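Local coordinates for protein hydroquinone dioxygenase large subunit (Pseudomonas sp., PDB 4ZXA) that probably catalyses, together with a small partner subunit, the iron-dependent opening of the hydroquinone ring by dioxygen, at residues Phe37-Asp42 against Ala46-Pro51; Val18-Pro23 against Gly28-Gln33; Ile271-Gly276 against Cys295-Asp300. All blocks are in the same frame, centred on the assembly; numbering follows the deposited sequence.

Overall arrangement
From the N terminus, the chain first closes interaction 2, where residues 18-23 meet 28-33 across a four-residue turn. Interaction 1 follows, a tight beta hairpin of strands 37-41 and 45-52. These two come in series without nesting or crossing, yet they touch: strand 32-34 lies between strands 19-20 and 37-41, so both contacts belong to one antiparallel N-terminal sheet, their centres 11 Å apart. Interaction 3 closes a much longer loop late in the chain, between residues 271-276 and 295-300. It joins two sheets of the cupin part beside the metal, and its nearest atoms lie about 22 Å from interaction 1 and about 29 Å from interaction 2.

Interaction 1 (Phe37-Asp42 against Ala46-Pro51); sequences FELSRD and ARITWP
An antiparallel beta hairpin, strands 37-41 and 45-52, pairs Glu38 with Thr49 and Ser40 with Arg47 as hydrogen-bonded pairs, and Leu39 with Ile48 and Arg41 with Ala46 as non-hydrogen-bonded ones. Thr49 N gives to Glu38 O at 2.9 Å and Glu38 N returns the bond to Thr49 O; Arg47 N and Ser40 N repeat the exchange with Ser40 O and Arg47 O. Leu39 and Ile48 lie side by side on one face, Leu39 CD2 only 3.3 Å from Ile48 CD1. In Ile48 a chi1 of -52° sets CG1 anti to the carbonyl carbon and a chi2 of -60° turns CD1 to Leu39, while the other branch, CG2, lies 3.8 Å from Phe37 CD1. The Phe37 ring meets Trp50 at a slant, its CE1 3.7 Å from Trp50 CB, and Tyr116 edge-to-face; the indole NE1 of Trp50 bonds to Val114 O.

On the other face Glu38 and Thr49 run alongside each other, Glu38 CB close to Thr49 OG1 at 3.0 Å. Water 1 lies within bonding distance of Ser40 OG (3.0 Å), Glu38 OE1 and Arg47 O, with more acceptors around it than its two protons can serve. At the turn end Arg41 grips Asp42 O side-on with NE and NH2, NE 2.7 Å from that oxygen. Asp42 OD2 bonds to Thr308 OG1 of a second copy of this large subunit. The hairpin is thus two-sided: the Leu39 and Ile48 face, largely hydrocarbon, packs on Phe66 of helix 63-75, while the Glu38 and Ser40 face is polar and carries a bound water.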
loop_
_atom_site.group_PDB
_atom_site.type_symbol
_atom_site.label_atom_id
_atom_site.label_comp_id
_atom_site.label_asym_id
_atom_site.label_seq_id
_atom_site.Cartn_x
_atom_site.Cartn_y
_atom_site.Cartn_z
ATOM N N PHE E 37 20.259 12.746 3.184
ATOM C CA PHE E 37 19.359 11.592 3.249
ATOM C C PHE E 37 20.140 10.313 3.496
ATOM O O PHE E 37 21.216 10.120 2.950
ATOM C CB PHE E 37 18.560 11.414 1.938
ATOM C CG PHE E 37 17.470 12.419 1.737
ATOM C CD1 PHE E 37 16.270 12.293 2.393
ATOM C CD2 PHE E 37 17.641 13.483 0.875
ATOM C CE1 PHE E 37 15.256 13.218 2.206
ATOM C CE2 PHE E 37 16.637 14.405 0.690
ATOM C CZ PHE E 37 15.442 14.268 1.360
ATOM N N GLU E 38 19.574 9.417 4.285
ATOM C CA GLU E 38 20.117 8.080 4.400
ATOM C C GLU E 38 19.094 7.071 3.923
ATOM O O GLU E 38 17.971 7.014 4.435
ATOM C CB GLU E 38 20.492 7.763 5.841
ATOM C CG GLU E 38 21.873 7.171 5.974
ATOM C CD GLU E 38 21.910 5.953 6.865
ATOM O OE1 GLU E 38 20.844 5.325 7.079
ATOM O OE2 GLU E 38 23.016 5.622 7.352
ATOM N N LEU E 39 19.491 6.273 2.942
ATOM C CA LEU E 39 18.635 5.222 2.425
ATOM C C LEU E 39 19.149 3.816 2.780
ATOM O O LEU E 39 20.260 3.432 2.383
ATOM C CB LEU E 39 18.493 5.376 0.909
ATOM C CG LEU E 39 17.959 6.752 0.512
ATOM C CD1 LEU E 39 19.091 7.708 0.201
ATOM C CD2 LEU E 39 17.013 6.618 -0.680
ATOM N N SER E 40 18.340 3.053 3.517
ATOM C CA SER E 40 18.673 1.666 3.823
ATOM C C SER E 40 17.446 0.794 3.659
ATOM O O SER E 40 16.328 1.299 3.638
ATOM C CB SER E 40 19.173 1.541 5.256
ATOM O OG SER E 40 18.106 1.736 6.162
ATOM N N ARG E 41 17.649 -0.513 3.566
ATOM C CA ARG E 41 16.538 -1.445 3.485
ATOM C C ARG E 41 16.804 -2.678 4.333
ATOM O O ARG E 41 17.947 -3.064 4.542
ATOM C CB ARG E 41 16.276 -1.849 2.033
ATOM C CG ARG E 41 17.120 -3.007 1.546
ATOM C CD ARG E 41 16.393 -3.821 0.495
ATOM N NE ARG E 41 15.417 -4.730 1.083
ATOM C CZ ARG E 41 14.700 -5.608 0.393
ATOM N NH1 ARG E 41 14.842 -5.702 -0.917
ATOM N NH2 ARG E 41 13.837 -6.394 1.015
ATOM N N ASP E 42 15.735 -3.291 4.824
ATOM C CA ASP E 42 15.848 -4.549 5.538
ATOM C C ASP E 42 15.046 -5.621 4.814
ATOM O O ASP E 42 14.880 -5.564 3.603
ATOM C CB ASP E 42 15.394 -4.410 6.993
ATOM C CG ASP E 42 13.991 -3.877 7.116
ATOM O OD1 ASP E 42 13.221 -4.008 6.151
ATOM O OD2 ASP E 42 13.658 -3.330 8.182
ATOM N N ALA E 46 12.133 -0.437 2.765
ATOM C CA ALA E 46 13.066 0.647 2.516
ATOM C C ALA E 46 12.861 1.671 3.624
ATOM O O ALA E 46 11.733 1.905 4.076
ATOM C CB ALA E 46 12.811 1.278 1.157
ATOM N N ARG E 47 13.949 2.281 4.069
ATOM C CA ARG E 47 13.865 3.264 5.123
ATOM C C ARG E 47 14.639 4.508 4.748
ATOM O O ARG E 47 15.794 4.424 4.350
ATOM C CB ARG E 47 14.414 2.683 6.414
ATOM C CG ARG E 47 14.504 3.707 7.536
ATOM C CD ARG E 47 15.159 3.097 8.738
ATOM N NE ARG E 47 15.177 4.013 9.859
ATOM C CZ ARG E 47 16.095 3.978 10.818
ATOM N NH1 ARG E 47 17.063 3.070 10.763
ATOM N NH2 ARG E 47 16.051 4.852 11.818
ATOM N N ILE E 48 13.999 5.664 4.888
ATOM C CA ILE E 48 14.610 6.934 4.531
ATOM C C ILE E 48 14.712 7.784 5.766
ATOM O O ILE E 48 13.720 7.966 6.455
ATOM C CB ILE E 48 13.749 7.709 3.509
ATOM C CG1 ILE E 48 13.424 6.821 2.312
ATOM C CG2 ILE E 48 14.460 8.993 3.050
ATOM C CD1 ILE E 48 14.670 6.365 1.609
ATOM N N THR E 49 15.899 8.316 6.045
ATOM C CA THR E 49 16.048 9.268 7.137
ATOM C C THR E 49 16.482 10.632 6.616
ATOM O O THR E 49 17.040 10.738 5.526
ATOM C CB THR E 49 17.044 8.787 8.223
ATOM O OG1 THR E 49 18.363 8.690 7.673
ATOM C CG2 THR E 49 16.624 7.444 8.785
ATOM N N TRP E 50 16.217 11.673 7.399
ATOM C CA TRP E 50 16.532 13.037 7.007
ATOM C C TRP E 50 16.439 13.947 8.226
ATOM O O TRP E 50 15.671 13.679 9.150
ATOM C CB TRP E 50 15.566 13.526 5.919
ATOM C CG TRP E 50 14.160 13.714 6.410
ATOM C CD1 TRP E 50 13.642 14.834 6.996
ATOM C CD2 TRP E 50 13.091 12.755 6.370
ATOM N NE1 TRP E 50 12.316 14.638 7.312
ATOM C CE2 TRP E 50 11.954 13.371 6.941
ATOM C CE3 TRP E 50 12.981 11.437 5.898
ATOM C CZ2 TRP E 50 10.727 12.716 7.062
ATOM C CZ3 TRP E 50 11.755 10.783 6.017
ATOM C CH2 TRP E 50 10.646 11.424 6.592
ATOM N N PRO E 51 17.230 15.030 8.234
ATOM C CA PRO E 51 17.225 15.999 9.336
ATOM C C PRO E 51 16.002 16.911 9.298
ATOM O O PRO E 51 15.608 17.350 8.212
ATOM C CB PRO E 51 18.476 16.833 9.059
ATOM C CG PRO E 51 18.666 16.729 7.576
ATOM C CD PRO E 51 18.272 15.329 7.237
HETATM O O HOH W 1 17.746 4.632 6.736
#

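Interaction 2 (Val18-Pro23 against Gly28-Gln33); sequences VQASPP and GYRSFQ
Ser21 and Ser31, with Gln19 and Gln33, carry the backbone bonds that tie the N-terminal edge of the first sheet to the next run of chain. Gln33 N donates to Gln19 O and Ser21 N to Ser31 O, the latter at 3.1 Å. Water 2 bridges the other half of the Gln19-Gln33 pair, accepting from Gln19 N and donating to Gln33 O at 2.7 Å.

Among side-chain hydrogen bonds, Ser21 OG serves both ways: it accepts from Ser31 N at 3.0 Å and donates to Pro22 O. A chi1 of 80° folds this hydroxyl back over its own backbone, within reach of both partners. Arg30, extended from CG to NE, runs along Ser21 O and curls its NH1 onto that oxygen at 2.6 Å, a bent bond (139° at the hydrogen) coming in tilted from the carbonyl plane. Pro23 CD lies 3.6 Å above one face of the guanidinium plane, toward its rim. With an alanine here in place of Arg30, Ser21 O would probably lose the guanidinium donor and the flank of the Pro23 ring its cover.

The apolar contacts gather round Phe32: Val18 CG1 sits at the ring edge, 3.7 Å from CD2 of Phe32, and Ala20 CB comes obliquely to within 3.3 Å of CE2 of Phe32. Ala131 and Ile132 of helix 122-136 also pack on this ring. Chemically, the edge rests on few backbone bonds, so two side chains, the Ser21 hydroxyl and the Arg30 guanidinium, supply polar fastening to a weakly paired edge.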
loop_
_atom_site.group_PDB
_atom_site.type_symbol
_atom_site.label_atom_id
_atom_site.label_comp_id
_atom_site.label_asym_id
_atom_site.label_seq_id
_atom_site.Cartn_x
_atom_site.Cartn_y
_atom_site.Cartn_z
ATOM N N VAL E 18 29.011 7.621 -5.866
ATOM C CA VAL E 18 27.997 7.137 -4.935
ATOM C C VAL E 18 28.559 6.800 -3.541
ATOM O O VAL E 18 29.550 6.080 -3.425
ATOM C CB VAL E 18 27.264 5.893 -5.521
ATOM C CG1 VAL E 18 26.352 5.272 -4.474
ATOM C CG2 VAL E 18 26.468 6.275 -6.770
ATOM N N GLN E 19 27.914 7.328 -2.500
ATOM C CA GLN E 19 28.232 7.009 -1.107
ATOM C C GLN E 19 27.482 5.772 -0.640
ATOM O O GLN E 19 26.282 5.836 -0.357
ATOM C CB GLN E 19 27.818 8.159 -0.213
ATOM C CG GLN E 19 28.904 9.149 0.095
ATOM C CD GLN E 19 28.346 10.433 0.661
ATOM O OE1 GLN E 19 28.519 10.737 1.848
ATOM N NE2 GLN E 19 27.655 11.197 -0.187
ATOM N N ALA E 20 28.184 4.647 -0.556
ATOM C CA ALA E 20 27.573 3.386 -0.159
ATOM C C ALA E 20 28.380 2.714 0.941
ATOM O O ALA E 20 29.607 2.815 0.973
ATOM C CB ALA E 20 27.461 2.462 -1.352
ATOM N N SER E 21 27.678 2.016 1.826
ATOM C CA SER E 21 28.290 1.300 2.931
ATOM C C SER E 21 28.624 -0.139 2.538
ATOM O O SER E 21 28.215 -0.607 1.482
ATOM C CB SER E 21 27.323 1.260 4.107
ATOM O OG SER E 21 26.355 0.246 3.911
ATOM N N PRO E 22 29.392 -0.838 3.392
ATOM C CA PRO E 22 29.564 -2.289 3.280
ATOM C C PRO E 22 28.215 -2.977 3.425
ATOM O O PRO E 22 27.331 -2.453 4.123
ATOM C CB PRO E 22 30.423 -2.642 4.501
ATOM C CG PRO E 22 31.118 -1.390 4.868
ATOM C CD PRO E 22 30.219 -0.256 4.467
ATOM N N PRO E 23 28.059 -4.145 2.783
ATOM C CA PRO E 23 26.855 -4.952 2.991
ATOM C C PRO E 23 26.629 -5.086 4.489
ATOM O O PRO E 23 27.595 -5.250 5.236
ATOM C CB PRO E 23 27.239 -6.317 2.416
ATOM C CG PRO E 23 28.354 -6.039 1.458
ATOM C CD PRO E 23 29.088 -4.847 1.998
ATOM N N GLY E 28 22.380 -8.107 4.481
ATOM C CA GLY E 28 23.121 -8.311 3.246
ATOM C C GLY E 28 23.055 -7.116 2.310
ATOM O O GLY E 28 23.588 -7.158 1.198
ATOM N N TYR E 29 22.407 -6.044 2.755
ATOM C CA TYR E 29 22.231 -4.870 1.910
ATOM C C TYR E 29 23.121 -3.716 2.353
ATOM O O TYR E 29 23.484 -3.612 3.516
ATOM C CB TYR E 29 20.771 -4.394 1.914
ATOM C CG TYR E 29 19.733 -5.418 1.481
ATOM C CD1 TYR E 29 19.676 -5.874 0.168
ATOM C CD2 TYR E 29 18.782 -5.898 2.377
ATOM C CE1 TYR E 29 18.720 -6.796 -0.232
ATOM C CE2 TYR E 29 17.824 -6.820 1.982
ATOM C CZ TYR E 29 17.801 -7.261 0.677
ATOM O OH TYR E 29 16.858 -8.184 0.285
ATOM N N ARG E 30 23.434 -2.836 1.413
ATOM C CA ARG E 30 24.176 -1.615 1.684
ATOM C C ARG E 30 23.232 -0.449 1.954
ATOM O O ARG E 30 22.217 -0.300 1.291
ATOM C CB ARG E 30 25.016 -1.246 0.460
ATOM C CG ARG E 30 25.925 -2.335 -0.068
ATOM C CD ARG E 30 26.638 -1.853 -1.325
ATOM N NE ARG E 30 27.608 -2.829 -1.803
ATOM C CZ ARG E 30 28.865 -2.882 -1.381
ATOM N NH1 ARG E 30 29.294 -2.014 -0.474
ATOM N NH2 ARG E 30 29.696 -3.797 -1.860
ATOM N N SER E 31 23.573 0.400 2.904
ATOM C CA SER E 31 22.843 1.649 3.062
ATOM C C SER E 31 23.483 2.686 2.146
ATOM O O SER E 31 24.618 2.523 1.732
ATOM C CB SER E 31 22.880 2.127 4.516
ATOM O OG SER E 31 24.220 2.295 4.953
ATOM N N PHE E 32 22.753 3.747 1.822
ATOM C CA PHE E 32 23.276 4.781 0.935
ATOM C C PHE E 32 23.081 6.174 1.524
ATOM O O PHE E 32 22.141 6.431 2.282
ATOM C CB PHE E 32 22.646 4.692 -0.468
ATOM C CG PHE E 32 23.068 3.476 -1.253
ATOM C CD1 PHE E 32 22.425 2.256 -1.080
ATOM C CD2 PHE E 32 24.113 3.545 -2.156
ATOM C CE1 PHE E 32 22.816 1.130 -1.801
ATOM C CE2 PHE E 32 24.502 2.428 -2.880
ATOM C CZ PHE E 32 23.855 1.221 -2.704
ATOM N N GLN E 33 23.990 7.069 1.168
ATOM C CA GLN E 33 23.915 8.450 1.595
ATOM C C GLN E 33 23.775 9.327 0.365
ATOM O O GLN E 33 24.487 9.151 -0.632
ATOM C CB GLN E 33 25.181 8.846 2.361
ATOM C CG GLN E 33 25.097 10.219 3.028
ATOM C CD GLN E 33 24.307 10.170 4.321
ATOM O OE1 GLN E 33 24.287 9.143 4.997
ATOM N NE2 GLN E 33 23.640 11.267 4.663
HETATM O O HOH W 2 25.459 8.896 -3.111
#

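Interaction 3 (Ile271-Gly276 against Cys295-Asp300); sequences IVWDVG and CAMPAD
A single methionine spans this contact without any hydrogen bond across it: Met297 reaches from one segment to Trp273 and Val275 of the other, although the closest CA atoms, those of Val275 and Met297, are 8.7 Å apart. The methyl group makes the contact with the indole. Met297 CE lies over one face of it, 4.2 Å from the centroid of the five-membered ring of Trp273 and 25° off its normal, a CH-pi contact, and comes to 3.8 Å from Trp273 CG. The sulfur stands farther back and oblique, SD 5.5 Å from the same Trp273 ring centroid, which makes this a Met-aromatic contact as well. A bend at chi2 (-75°) turns the thioether across the gap, where Met297 SD also meets Val275 CG2 at 4.1 Å.

Met297 further packs on Asn258, Glu262 and His303, all cadmium ligands here, and its side chain lies about 6 Å from the metal, a second-shell position. The Trp273 ring meets those of Phe264 and His303 and reaches to about 4 Å from the bound 4-hydroxybenzonitrile. Tyr35 of the small subunit packs on Val275 and Pro298. Strands 270-277 and 293-297 belong to different sheets, and Met297 joins the two beside the metal site; a two-sheet barrel enclosing a metal held by histidines and a glutamate is typical of cupins.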
loop_
_atom_site.group_PDB
_atom_site.type_symbol
_atom_site.label_atom_id
_atom_site.label_comp_id
_atom_site.label_asym_id
_atom_site.label_seq_id
_atom_site.Cartn_x
_atom_site.Cartn_y
_atom_site.Cartn_z
ATOM N N ILE E 271 -8.819 1.579 -17.593
ATOM C CA ILE E 271 -7.997 2.057 -16.488
ATOM C C ILE E 271 -8.796 3.059 -15.650
ATOM O O ILE E 271 -9.572 3.867 -16.187
ATOM C CB ILE E 271 -6.697 2.752 -17.002
ATOM C CG1 ILE E 271 -5.814 1.765 -17.786
ATOM C CG2 ILE E 271 -5.917 3.376 -15.843
ATOM C CD1 ILE E 271 -4.551 2.375 -18.363
ATOM N N VAL E 272 -8.611 3.019 -14.334
ATOM C CA VAL E 272 -9.244 4.017 -13.479
ATOM C C VAL E 272 -8.238 5.012 -12.882
ATOM O O VAL E 272 -7.226 4.627 -12.272
ATOM C CB VAL E 272 -10.064 3.374 -12.352
ATOM C CG1 VAL E 272 -10.600 4.456 -11.396
ATOM C CG2 VAL E 272 -11.186 2.559 -12.928
ATOM N N TRP E 273 -8.534 6.299 -13.044
ATOM C CA TRP E 273 -7.676 7.343 -12.504
ATOM C C TRP E 273 -8.292 8.103 -11.326
ATOM O O TRP E 273 -9.373 8.674 -11.448
ATOM C CB TRP E 273 -7.265 8.314 -13.611
ATOM C CG TRP E 273 -6.375 7.690 -14.630
ATOM C CD1 TRP E 273 -6.767 7.059 -15.773
ATOM C CD2 TRP E 273 -4.941 7.616 -14.605
ATOM N NE1 TRP E 273 -5.674 6.614 -16.466
ATOM C CE2 TRP E 273 -4.539 6.940 -15.772
ATOM C CE3 TRP E 273 -3.960 8.070 -13.716
ATOM C CZ2 TRP E 273 -3.196 6.697 -16.072
ATOM C CZ3 TRP E 273 -2.623 7.827 -14.013
ATOM C CH2 TRP E 273 -2.255 7.143 -15.173
ATOM N N ASP E 274 -7.605 8.086 -10.183
ATOM C CA ASP E 274 -7.911 8.992 -9.080
ATOM C C ASP E 274 -7.297 10.335 -9.414
ATOM O O ASP E 274 -6.086 10.422 -9.638
ATOM C CB ASP E 274 -7.266 8.506 -7.782
ATOM C CG ASP E 274 -8.266 7.919 -6.807
ATOM O OD1 ASP E 274 -9.320 7.396 -7.247
ATOM O OD2 ASP E 274 -7.991 7.972 -5.589
ATOM N N VAL E 275 -8.098 11.389 -9.441
ATOM C CA VAL E 275 -7.549 12.692 -9.762
ATOM C C VAL E 275 -7.794 13.676 -8.652
ATOM O O VAL E 275 -8.936 13.903 -8.253
ATOM C CB VAL E 275 -8.118 13.240 -11.071
ATOM C CG1 VAL E 275 -7.540 14.628 -11.357
ATOM C CG2 VAL E 275 -7.833 12.255 -12.213
ATOM N N GLY E 276 -6.711 14.263 -8.154
ATOM C CA GLY E 276 -6.813 15.209 -7.060
ATOM C C GLY E 276 -5.983 16.470 -7.199
ATOM O O GLY E 276 -5.283 16.690 -8.196
ATOM N N CYS E 295 -8.587 11.567 -23.043
ATOM C CA CYS E 295 -8.674 12.413 -21.868
ATOM C C CYS E 295 -7.426 13.282 -21.737
ATOM O O CYS E 295 -6.302 12.825 -21.969
ATOM C CB CYS E 295 -8.859 11.550 -20.619
ATOM S SG CYS E 295 -9.082 12.470 -19.065
ATOM N N ALA E 296 -7.650 14.546 -21.387
ATOM C CA ALA E 296 -6.586 15.475 -21.042
ATOM C C ALA E 296 -6.448 15.514 -19.522
ATOM O O ALA E 296 -7.404 15.806 -18.807
ATOM C CB ALA E 296 -6.888 16.876 -21.596
ATOM N N MET E 297 -5.260 15.201 -19.025
ATOM C CA MET E 297 -4.972 15.377 -17.606
ATOM C C MET E 297 -4.318 16.753 -17.382
ATOM O O MET E 297 -3.218 17.017 -17.865
ATOM C CB MET E 297 -4.098 14.222 -17.093
ATOM C CG MET E 297 -4.783 12.844 -17.148
ATOM S SD MET E 297 -6.026 12.647 -15.842
ATOM C CE MET E 297 -6.802 11.085 -16.309
ATOM N N PRO E 298 -5.013 17.643 -16.669
ATOM C CA PRO E 298 -4.578 19.040 -16.533
ATOM C C PRO E 298 -3.251 19.200 -15.797
ATOM O O PRO E 298 -2.772 18.290 -15.098
ATOM C CB PRO E 298 -5.705 19.696 -15.722
ATOM C CG PRO E 298 -6.864 18.735 -15.793
ATOM C CD PRO E 298 -6.256 17.373 -15.926
ATOM N N ALA E 299 -2.666 20.382 -15.947
ATOM C CA ALA E 299 -1.344 20.648 -15.414
ATOM C C ALA E 299 -1.357 20.903 -13.905
ATOM O O ALA E 299 -0.293 21.022 -13.293
ATOM C CB ALA E 299 -0.737 21.822 -16.136
ATOM N N ASP E 300 -2.546 20.988 -13.306
ATOM C CA ASP E 300 -2.649 21.381 -11.895
ATOM C C ASP E 300 -3.214 20.292 -10.983
ATOM O O ASP E 300 -3.703 20.574 -9.890
ATOM C CB ASP E 300 -3.466 22.678 -11.744
ATOM C CG ASP E 300 -4.892 22.549 -12.283
ATOM O OD1 ASP E 300 -5.184 21.574 -13.023
ATOM O OD2 ASP E 300 -5.719 23.436 -11.971
#